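Local atomic coordinates of Fdc1 (Candida dubliniensis, PDB entry 4ZAD), a protein that is a prenylated-FMN-dependent decarboxylase that probably converts cinnamic, ferulic and p-coumaric acids reversibly to the corresponding vinyl compounds. Residues L3-K8 / I87-G92; D104-N109 / G245-Q250; I116-V121 / T239-I244; A251-K256 / V264-E269. All blocks are in the same frame, centred on the assembly; numbering follows the deposited sequence.

Contact 1: L3-K8 / I87-G92; sequences LNPALK and IALHLG
With phi 54° and psi 34°, G92 turns the chain out of helix 85-90, and the turn brings its backbone up against the methyl group of A6: A6 CB lies 3.5 Å from G92 N and 3.8 Å from L91 C. The methyl thus sits against the peptide link between L91 and G92, at the very end of the helix. That end is a Schellman motif. G92 is its C-prime residue, with G92 N bonded to L89 O at 2.7 Å and the N of the following residue returning to A88 O. The carbonyl of H90 is used differently, meeting A6 CA at 3.5 Å in a CA-H...O contact. Beside A6, the ring of P5 leans on the last turn, its CG 4.0 Å from L89 O and 4.5 Å from L89 CD2. On the N-terminal side the bend is held from within, since L7 N donates to N4 O and A6 N makes a weak bond of 3.4 Å to N4 OD1. Around the pair, L89 packs on F12 and V15 of helix 9-19, while H90 ND1 donates to R86 O and the H90 ring sits edge-to-face with F12.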
# COMPACT_ATOMS: atom_id res chain seq x y z
N LEU A 3 -35.81 14.08 -1.84
CA LEU A 3 -35.77 14.76 -3.18
C LEU A 3 -34.38 15.41 -3.54
O LEU A 3 -33.74 14.89 -4.44
CB LEU A 3 -36.96 15.74 -3.38
CG LEU A 3 -38.05 15.46 -4.45
CD1 LEU A 3 -39.23 16.52 -4.42
CD2 LEU A 3 -37.48 15.35 -5.92
N ASN A 4 -33.89 16.48 -2.89
CA ASN A 4 -32.57 17.08 -3.33
C ASN A 4 -31.39 17.13 -2.33
O ASN A 4 -31.12 18.15 -1.74
CB ASN A 4 -32.73 18.49 -3.94
CG ASN A 4 -31.44 18.96 -4.72
OD1 ASN A 4 -30.49 18.17 -5.00
ND2 ASN A 4 -31.44 20.22 -5.10
N PRO A 5 -30.63 16.04 -2.24
CA PRO A 5 -29.61 15.92 -1.21
C PRO A 5 -28.39 16.86 -1.41
O PRO A 5 -27.61 17.05 -0.48
CB PRO A 5 -29.22 14.45 -1.31
CG PRO A 5 -29.39 14.18 -2.80
CD PRO A 5 -30.54 14.95 -3.23
N ALA A 6 -28.25 17.44 -2.60
CA ALA A 6 -27.21 18.44 -2.83
C ALA A 6 -27.50 19.71 -2.03
O ALA A 6 -26.61 20.35 -1.49
CB ALA A 6 -27.08 18.77 -4.34
N LEU A 7 -28.77 20.05 -1.93
CA LEU A 7 -29.15 21.33 -1.39
C LEU A 7 -29.72 21.26 0.02
O LEU A 7 -29.86 22.28 0.67
CB LEU A 7 -30.17 21.97 -2.34
CG LEU A 7 -29.87 23.22 -3.18
CD1 LEU A 7 -28.42 23.73 -3.12
CD2 LEU A 7 -30.35 22.97 -4.60
N LYS A 8 -30.06 20.06 0.48
CA LYS A 8 -30.80 19.92 1.75
C LYS A 8 -30.21 18.79 2.59
O LYS A 8 -30.37 17.62 2.26
CB LYS A 8 -32.32 19.68 1.51
CG LYS A 8 -33.04 20.70 0.58
CD LYS A 8 -33.95 21.71 1.29
CE LYS A 8 -35.44 21.48 1.01
NZ LYS A 8 -36.27 22.74 1.21
N ILE A 87 -20.10 10.56 -1.11
CA ILE A 87 -19.46 11.70 -1.73
C ILE A 87 -20.28 12.13 -2.94
O ILE A 87 -20.61 13.29 -3.07
CB ILE A 87 -18.00 11.39 -2.06
CG1 ILE A 87 -17.30 10.81 -0.83
CG2 ILE A 87 -17.29 12.64 -2.47
CD1 ILE A 87 -17.32 11.76 0.39
N ALA A 88 -20.67 11.20 -3.80
CA ALA A 88 -21.53 11.53 -4.95
C ALA A 88 -22.77 12.23 -4.49
O ALA A 88 -23.23 13.16 -5.14
CB ALA A 88 -21.91 10.28 -5.73
N LEU A 89 -23.32 11.79 -3.37
CA LEU A 89 -24.61 12.33 -2.92
C LEU A 89 -24.51 13.79 -2.53
O LEU A 89 -25.43 14.56 -2.79
CB LEU A 89 -25.22 11.49 -1.80
CG LEU A 89 -25.81 10.18 -2.36
CD1 LEU A 89 -26.17 9.26 -1.21
CD2 LEU A 89 -27.02 10.41 -3.31
N HIS A 90 -23.38 14.20 -1.98
CA HIS A 90 -23.18 15.60 -1.59
C HIS A 90 -23.38 16.50 -2.78
O HIS A 90 -23.83 17.61 -2.63
CB HIS A 90 -21.77 15.85 -1.04
CG HIS A 90 -21.62 15.53 0.41
ND1 HIS A 90 -21.66 14.25 0.90
CD2 HIS A 90 -21.39 16.34 1.48
CE1 HIS A 90 -21.47 14.28 2.21
NE2 HIS A 90 -21.31 15.53 2.59
N LEU A 91 -23.05 16.02 -3.96
CA LEU A 91 -23.19 16.81 -5.15
C LEU A 91 -24.51 16.50 -5.86
O LEU A 91 -24.69 16.89 -7.00
CB LEU A 91 -21.99 16.58 -6.07
CG LEU A 91 -20.66 17.08 -5.50
CD1 LEU A 91 -19.48 16.40 -6.13
CD2 LEU A 91 -20.57 18.61 -5.63
N GLY A 92 -25.43 15.83 -5.19
CA GLY A 92 -26.68 15.38 -5.84
C GLY A 92 -26.55 14.55 -7.12
O GLY A 92 -27.36 14.66 -8.02

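Contact 2: D104-N109 / G245-Q250; sequences DFLVAN and GGLCNQ
L247, at the end of helix 240-247, packs on F105, L106 and N109 at the C-terminal turn of helix 99-108, one helix end on another; just beyond L247, the positive phi of N249 closes its own helix with a Schellman motif. Along the side chain, CB stands back from the facing helix, and chi1 of -75° sets CG anti to the carbonyl carbon, beside the backbone N. The chain then forks. Across the contact CD1 meets L106 CD2 at 4.1 Å. CD2 does most of the work: it lies 3.6 Å from F105 CE2, 3.8 Å from N109 CB and 3.9 Å from L106 CD2, a methyl held among three side chains and approaching the phenyl ring obliquely. The backbone of L247 joins in as well, because its O lies in the plane of the F105 ring at the edge, 3.7 Å from CZ. L106 also packs on L228 of helix 224-230 and on L337 and A340 of helix 334-347, which places the contact in a buried layer between helices. N109 finishes the turn. Its side-chain ND2 sits over one face of the F105 ring, toward the rim, and donates to F105 O at 2.9 Å with a nearly straight angle of 174°; N109 N reaches that same oxygen from the opposite face of the carbonyl plane, at 3.1 Å.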
# COMPACT_ATOMS: atom_id res chain seq x y z
N ASP A 104 -14.45 14.60 -12.11
CA ASP A 104 -14.66 15.25 -13.44
C ASP A 104 -15.81 16.23 -13.40
O ASP A 104 -15.78 17.27 -14.06
CB ASP A 104 -14.82 14.26 -14.62
CG ASP A 104 -13.60 13.33 -14.79
OD1 ASP A 104 -12.47 13.75 -14.42
OD2 ASP A 104 -13.80 12.16 -15.25
N PHE A 105 -16.82 15.91 -12.60
CA PHE A 105 -17.96 16.79 -12.44
C PHE A 105 -17.58 18.15 -11.81
O PHE A 105 -18.02 19.20 -12.29
CB PHE A 105 -19.05 16.08 -11.66
CG PHE A 105 -20.29 16.90 -11.49
CD1 PHE A 105 -21.16 17.12 -12.55
CD2 PHE A 105 -20.60 17.47 -10.25
CE1 PHE A 105 -22.33 17.88 -12.38
CE2 PHE A 105 -21.75 18.25 -10.07
CZ PHE A 105 -22.62 18.45 -11.14
N LEU A 106 -16.75 18.12 -10.77
CA LEU A 106 -16.25 19.33 -10.12
C LEU A 106 -15.36 20.11 -11.10
O LEU A 106 -15.57 21.28 -11.34
CB LEU A 106 -15.49 19.01 -8.84
CG LEU A 106 -16.23 18.34 -7.67
CD1 LEU A 106 -15.25 17.55 -6.77
CD2 LEU A 106 -17.11 19.32 -6.81
N VAL A 107 -14.37 19.46 -11.67
CA VAL A 107 -13.57 20.10 -12.71
C VAL A 107 -14.44 20.73 -13.81
O VAL A 107 -14.25 21.89 -14.18
CB VAL A 107 -12.55 19.08 -13.32
CG1 VAL A 107 -11.94 19.59 -14.62
CG2 VAL A 107 -11.47 18.75 -12.26
N ALA A 108 -15.42 19.97 -14.29
CA ALA A 108 -16.29 20.41 -15.38
C ALA A 108 -16.98 21.72 -15.03
O ALA A 108 -17.16 22.58 -15.90
CB ALA A 108 -17.30 19.37 -15.71
N ASN A 109 -17.35 21.86 -13.76
CA ASN A 109 -18.11 23.03 -13.30
C ASN A 109 -17.26 24.19 -12.70
O ASN A 109 -17.81 25.15 -12.15
CB ASN A 109 -19.21 22.56 -12.33
CG ASN A 109 -20.43 21.93 -13.07
OD1 ASN A 109 -21.39 22.63 -13.40
ND2 ASN A 109 -20.38 20.61 -13.29
N GLY A 245 -23.59 27.04 -6.27
CA GLY A 245 -24.74 27.26 -7.14
C GLY A 245 -24.69 26.55 -8.51
O GLY A 245 -25.64 25.88 -8.92
N GLY A 246 -23.57 26.67 -9.20
CA GLY A 246 -23.42 26.01 -10.48
C GLY A 246 -23.57 24.51 -10.29
O GLY A 246 -24.34 23.84 -10.98
N LEU A 247 -22.82 23.98 -9.32
CA LEU A 247 -22.80 22.56 -9.06
C LEU A 247 -24.23 22.06 -8.86
O LEU A 247 -24.58 20.97 -9.31
CB LEU A 247 -21.90 22.27 -7.84
CG LEU A 247 -20.39 22.38 -8.09
CD1 LEU A 247 -19.59 22.57 -6.81
CD2 LEU A 247 -19.94 21.14 -8.83
N CYS A 248 -25.05 22.87 -8.21
CA CYS A 248 -26.43 22.49 -7.99
C CYS A 248 -27.39 22.96 -9.12
O CYS A 248 -28.60 22.74 -9.02
CB CYS A 248 -26.92 23.04 -6.64
SG CYS A 248 -25.86 22.67 -5.23
N ASN A 249 -26.86 23.56 -10.20
CA ASN A 249 -27.68 24.21 -11.24
C ASN A 249 -28.83 25.01 -10.60
O ASN A 249 -29.95 24.99 -11.06
CB ASN A 249 -28.21 23.20 -12.31
CG ASN A 249 -28.76 23.91 -13.61
OD1 ASN A 249 -28.07 24.73 -14.26
ND2 ASN A 249 -30.03 23.61 -13.97
N GLN A 250 -28.51 25.71 -9.52
CA GLN A 250 -29.49 26.35 -8.68
C GLN A 250 -28.85 27.18 -7.55
O GLN A 250 -28.09 26.66 -6.77
CB GLN A 250 -30.39 25.31 -8.03
CG GLN A 250 -31.43 25.98 -7.17
CD GLN A 250 -32.40 25.06 -6.57
OE1 GLN A 250 -32.69 23.98 -7.10
NE2 GLN A 250 -32.95 25.48 -5.43

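Contact 3: I116-V121 / T239-I244; sequences IPPVLV and TEAEYI. With K (potassium ion), chain D; MN (manganese (II) ion), chain C.
P118 turns its ring against the methyl of A241, with CG 3.6 Å and CD 3.8 Å from A241 CB, while A241 directs that CB at the incoming chain. One residue back, P117 lies alongside E242: its CA is 4.2 Å from E242 CG, which chi1 of -55° sets beside the backbone N, anti to the carbonyl carbon. The backbone adds polar links. I116 N donates to E242 O at 3.2 Å, and a water donates to both I116 O, at 2.7 Å, and A241 O, at 2.6 Å, tying two carbonyls that could not bond to each other. E240, just before A241, takes no part in this packing; its chain bends at chi2 (80°), which places CD, and the carboxylate's OE1 binds manganese at 2.0 Å and, more distantly, potassium at 3.1 Å. E240 also touches the prenylated flavin, and N174 shares the manganese. The first turn of helix 240-247 therefore holds a metal-binding glutamate next to residues that receive segment 116-121. Around it, A241 and I244 rest on W175 of strand 173-176, Y243 and I244 pack on helix 224-230, and the incoming chain runs on into strand 119-120, beside strand 253-256.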
# COMPACT_ATOMS: atom_id res chain seq x y z
N ILE A 116 -23.54 30.48 -10.31
CA ILE A 116 -24.85 31.06 -10.04
C ILE A 116 -24.89 31.59 -8.63
O ILE A 116 -24.91 30.81 -7.69
CB ILE A 116 -25.98 30.01 -10.11
CG1 ILE A 116 -26.23 29.57 -11.56
CG2 ILE A 116 -27.25 30.59 -9.51
CD1 ILE A 116 -27.00 28.27 -11.63
N PRO A 117 -24.93 32.90 -8.45
CA PRO A 117 -24.77 33.37 -7.08
C PRO A 117 -25.94 33.04 -6.20
O PRO A 117 -27.04 32.92 -6.69
CB PRO A 117 -24.61 34.91 -7.21
CG PRO A 117 -24.81 35.24 -8.66
CD PRO A 117 -24.91 33.98 -9.46
N PRO A 118 -25.73 32.98 -4.88
CA PRO A 118 -26.80 32.69 -3.95
C PRO A 118 -27.87 33.77 -4.02
O PRO A 118 -27.59 34.89 -4.44
CB PRO A 118 -26.08 32.69 -2.60
CG PRO A 118 -25.00 33.59 -2.74
CD PRO A 118 -24.56 33.52 -4.17
N VAL A 119 -29.09 33.40 -3.63
CA VAL A 119 -30.23 34.30 -3.63
C VAL A 119 -30.72 34.44 -2.21
O VAL A 119 -30.93 33.45 -1.54
CB VAL A 119 -31.40 33.79 -4.48
CG1 VAL A 119 -31.98 32.52 -3.91
CG2 VAL A 119 -32.54 34.84 -4.56
N LEU A 120 -30.86 35.67 -1.76
CA LEU A 120 -31.48 35.98 -0.47
C LEU A 120 -32.96 35.58 -0.45
O LEU A 120 -33.66 35.77 -1.42
CB LEU A 120 -31.35 37.48 -0.22
CG LEU A 120 -31.90 38.03 1.10
CD1 LEU A 120 -31.23 37.31 2.26
CD2 LEU A 120 -31.69 39.60 1.13
N VAL A 121 -33.41 35.03 0.66
CA VAL A 121 -34.83 34.78 0.87
C VAL A 121 -35.21 35.19 2.30
O VAL A 121 -34.33 35.45 3.13
CB VAL A 121 -35.15 33.30 0.67
CG1 VAL A 121 -34.50 32.80 -0.60
CG2 VAL A 121 -34.68 32.51 1.90
N THR A 239 -15.65 33.54 -4.10
CA THR A 239 -16.78 33.29 -3.24
C THR A 239 -17.32 31.87 -3.53
O THR A 239 -17.87 31.65 -4.60
CB THR A 239 -17.89 34.35 -3.42
OG1 THR A 239 -17.42 35.62 -2.92
CG2 THR A 239 -19.21 33.91 -2.68
N GLU A 240 -17.12 30.94 -2.59
CA GLU A 240 -17.58 29.56 -2.71
C GLU A 240 -19.05 29.45 -3.11
O GLU A 240 -19.40 28.64 -3.96
CB GLU A 240 -17.41 28.80 -1.39
CG GLU A 240 -16.02 28.34 -1.08
CD GLU A 240 -15.12 29.41 -0.50
OE1 GLU A 240 -13.88 29.22 -0.46
OE2 GLU A 240 -15.65 30.45 -0.09
N ALA A 241 -19.91 30.26 -2.51
CA ALA A 241 -21.37 30.20 -2.82
C ALA A 241 -21.71 30.12 -4.32
O ALA A 241 -22.69 29.49 -4.68
CB ALA A 241 -22.15 31.39 -2.19
N GLU A 242 -20.92 30.77 -5.17
CA GLU A 242 -21.21 30.87 -6.60
C GLU A 242 -20.88 29.54 -7.33
O GLU A 242 -21.61 29.11 -8.22
CB GLU A 242 -20.42 32.03 -7.20
CG GLU A 242 -20.64 33.36 -6.49
CD GLU A 242 -19.96 34.57 -7.17
OE1 GLU A 242 -19.03 34.39 -8.03
OE2 GLU A 242 -20.35 35.71 -6.80
N TYR A 243 -19.78 28.89 -6.95
CA TYR A 243 -19.45 27.55 -7.47
C TYR A 243 -20.48 26.57 -6.94
O TYR A 243 -20.94 25.72 -7.68
CB TYR A 243 -18.06 27.16 -7.03
CG TYR A 243 -17.50 25.83 -7.49
CD1 TYR A 243 -17.44 25.47 -8.84
CD2 TYR A 243 -16.89 24.99 -6.58
CE1 TYR A 243 -16.86 24.25 -9.23
CE2 TYR A 243 -16.30 23.78 -6.97
CZ TYR A 243 -16.28 23.42 -8.29
OH TYR A 243 -15.72 22.21 -8.62
N ILE A 244 -20.88 26.70 -5.68
CA ILE A 244 -21.87 25.75 -5.14
C ILE A 244 -23.17 25.82 -5.95
O ILE A 244 -23.73 24.79 -6.32
CB ILE A 244 -22.15 25.92 -3.62
CG1 ILE A 244 -20.88 25.61 -2.79
CG2 ILE A 244 -23.28 25.03 -3.21
CD1 ILE A 244 -20.77 26.40 -1.54
K K D . -13.22 26.37 0.58
MN MN C . -11.94 29.73 -0.10
O HOH W 1 -25.22 30.02 -5.10
O HOH W 2 -10.83 28.16 -1.35
O HOH W 3 -12.11 31.04 -2.03

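Contact 4: A251-K256 / V264-E269; sequences AVPVVK and VPADCE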
# COMPACT_ATOMS: atom_id res chain seq x y z
N ALA A 251 -29.24 28.45 -7.46
CA ALA A 251 -28.86 29.39 -6.41
C ALA A 251 -29.05 28.84 -4.99
O ALA A 251 -30.17 28.49 -4.62
CB ALA A 251 -29.71 30.65 -6.53
N VAL A 252 -28.00 28.85 -4.17
CA VAL A 252 -28.19 28.53 -2.78
C VAL A 252 -29.04 29.58 -2.08
O VAL A 252 -28.67 30.75 -1.95
CB VAL A 252 -26.87 28.37 -2.00
CG1 VAL A 252 -27.19 27.91 -0.54
CG2 VAL A 252 -25.95 27.37 -2.70
N PRO A 253 -30.22 29.17 -1.65
CA PRO A 253 -31.02 30.09 -0.88
C PRO A 253 -30.37 30.45 0.48
O PRO A 253 -30.01 29.57 1.25
CB PRO A 253 -32.32 29.32 -0.70
CG PRO A 253 -31.98 27.90 -0.83
CD PRO A 253 -30.75 27.81 -1.66
N VAL A 254 -30.21 31.74 0.75
CA VAL A 254 -29.53 32.23 1.95
C VAL A 254 -30.38 33.27 2.68
O VAL A 254 -31.23 33.97 2.10
CB VAL A 254 -28.11 32.89 1.64
CG1 VAL A 254 -27.13 31.93 0.92
CG2 VAL A 254 -28.20 34.22 0.87
N VAL A 255 -30.10 33.38 3.97
CA VAL A 255 -30.74 34.36 4.83
C VAL A 255 -29.69 35.14 5.62
O VAL A 255 -28.58 34.65 5.87
CB VAL A 255 -31.71 33.65 5.79
CG1 VAL A 255 -32.85 32.97 4.98
CG2 VAL A 255 -30.95 32.65 6.68
N LYS A 256 -30.04 36.36 5.99
CA LYS A 256 -29.17 37.20 6.80
C LYS A 256 -29.11 36.75 8.26
O LYS A 256 -30.11 36.35 8.84
CB LYS A 256 -29.65 38.64 6.72
CG LYS A 256 -28.67 39.69 7.23
CD LYS A 256 -29.38 41.06 7.43
CE LYS A 256 -28.98 41.79 8.77
NZ LYS A 256 -29.41 41.11 10.01
N VAL A 264 -26.13 33.36 5.50
CA VAL A 264 -25.89 31.96 5.71
C VAL A 264 -26.98 31.15 5.03
O VAL A 264 -28.03 31.68 4.74
CB VAL A 264 -25.83 31.69 7.19
CG1 VAL A 264 -24.68 32.50 7.80
CG2 VAL A 264 -27.17 32.04 7.84
N PRO A 265 -26.72 29.86 4.73
CA PRO A 265 -27.74 29.12 3.99
C PRO A 265 -29.06 28.99 4.74
O PRO A 265 -29.07 28.73 5.94
CB PRO A 265 -27.10 27.74 3.79
CG PRO A 265 -25.64 27.88 4.10
CD PRO A 265 -25.51 29.06 5.01
N ALA A 266 -30.17 29.18 4.03
CA ALA A 266 -31.52 28.96 4.58
C ALA A 266 -31.66 27.63 5.30
O ALA A 266 -32.27 27.58 6.36
CB ALA A 266 -32.56 29.06 3.47
N ASP A 267 -31.10 26.57 4.73
CA ASP A 267 -31.22 25.23 5.31
C ASP A 267 -29.95 24.83 6.04
O ASP A 267 -29.01 24.26 5.46
CB ASP A 267 -31.55 24.17 4.24
CG ASP A 267 -32.89 24.44 3.55
OD1 ASP A 267 -33.93 24.12 4.16
OD2 ASP A 267 -32.87 24.96 2.40
N CYS A 268 -29.91 25.17 7.32
CA CYS A 268 -28.86 24.68 8.20
C CYS A 268 -29.60 24.04 9.35
O CYS A 268 -30.81 24.25 9.50
CB CYS A 268 -27.96 25.80 8.70
SG CYS A 268 -27.11 26.70 7.45
N GLU A 269 -28.89 23.27 10.16
CA GLU A 269 -29.46 22.78 11.41
C GLU A 269 -29.26 23.81 12.50
O GLU A 269 -30.17 24.05 13.30
CB GLU A 269 -28.87 21.43 11.80
CG GLU A 269 -29.09 20.35 10.77
CD GLU A 269 -30.51 19.76 10.84
OE1 GLU A 269 -30.94 19.30 11.93
OE2 GLU A 269 -31.20 19.74 9.80
O HOH W 4 -29.70 26.96 1.94
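V255 and V264 form the tight end of this contact, an antiparallel hydrogen-bonded pair in the hairpin of strands 253-256 and 263-265. V255 N donates to V264 O at 2.8 Å, and V264 N returns the bond to V255 O at the same length. Their side chains emerge on one face of the sheet and cross there. With chi1 of -63° and -62°, CG1 of each stands beside its backbone N and CG2 between that N and the carbonyl carbon; the two CG2 atoms of V255 and V264 meet at 4.0 Å. In the next pair, non-hydrogen-bonded, V254 and P265 bring their CA atoms to 4.1 Å while the side chains diverge. Measured over 252-255 and 264-267, the two segments run 110° apart, since the chain turns off the sheet after P265. A266 N still reaches P253 O at 2.8 Å, and A266 CB is 4.2 Å from P253 CB. Further out lies the looser, more exposed side at P253 and D267, where a water fills in for direct contact: it donates to P253 O at 2.7 Å and accepts from D267 N at 3.1 Å. P253 O is thus gripped by both an amide and a water. The two prolines have no N-H to give, so P253 contributes to the pairing through its carbonyl, and P265 presents no backbone donor at the outer edge of this three-stranded sheet, whose other side is occupied by strand 119-120.

Overall arrangement
Along the chain, contact 1 closes before contact 2 opens; contact 3 falls between the two segments of contact 2, and contact 4 follows last. Contacts 2 and 3, with centres about 12 Å apart, share helix 240-247, and Y243 OH probably bonds to L106 O between them. Contacts 3 and 4 are closer, their centres about 10 Å apart, and meet in one sheet, where strands 119-120 and 253-256 are neighbours. Contact 1 touches contact 2 through L7 on C248 and L91 on L106, and contact 4 through K8 on D267. Together they join the N-terminal segment and helices 85-90 and 99-108 to the Rift-related region, around the helix whose E240 binds the manganese.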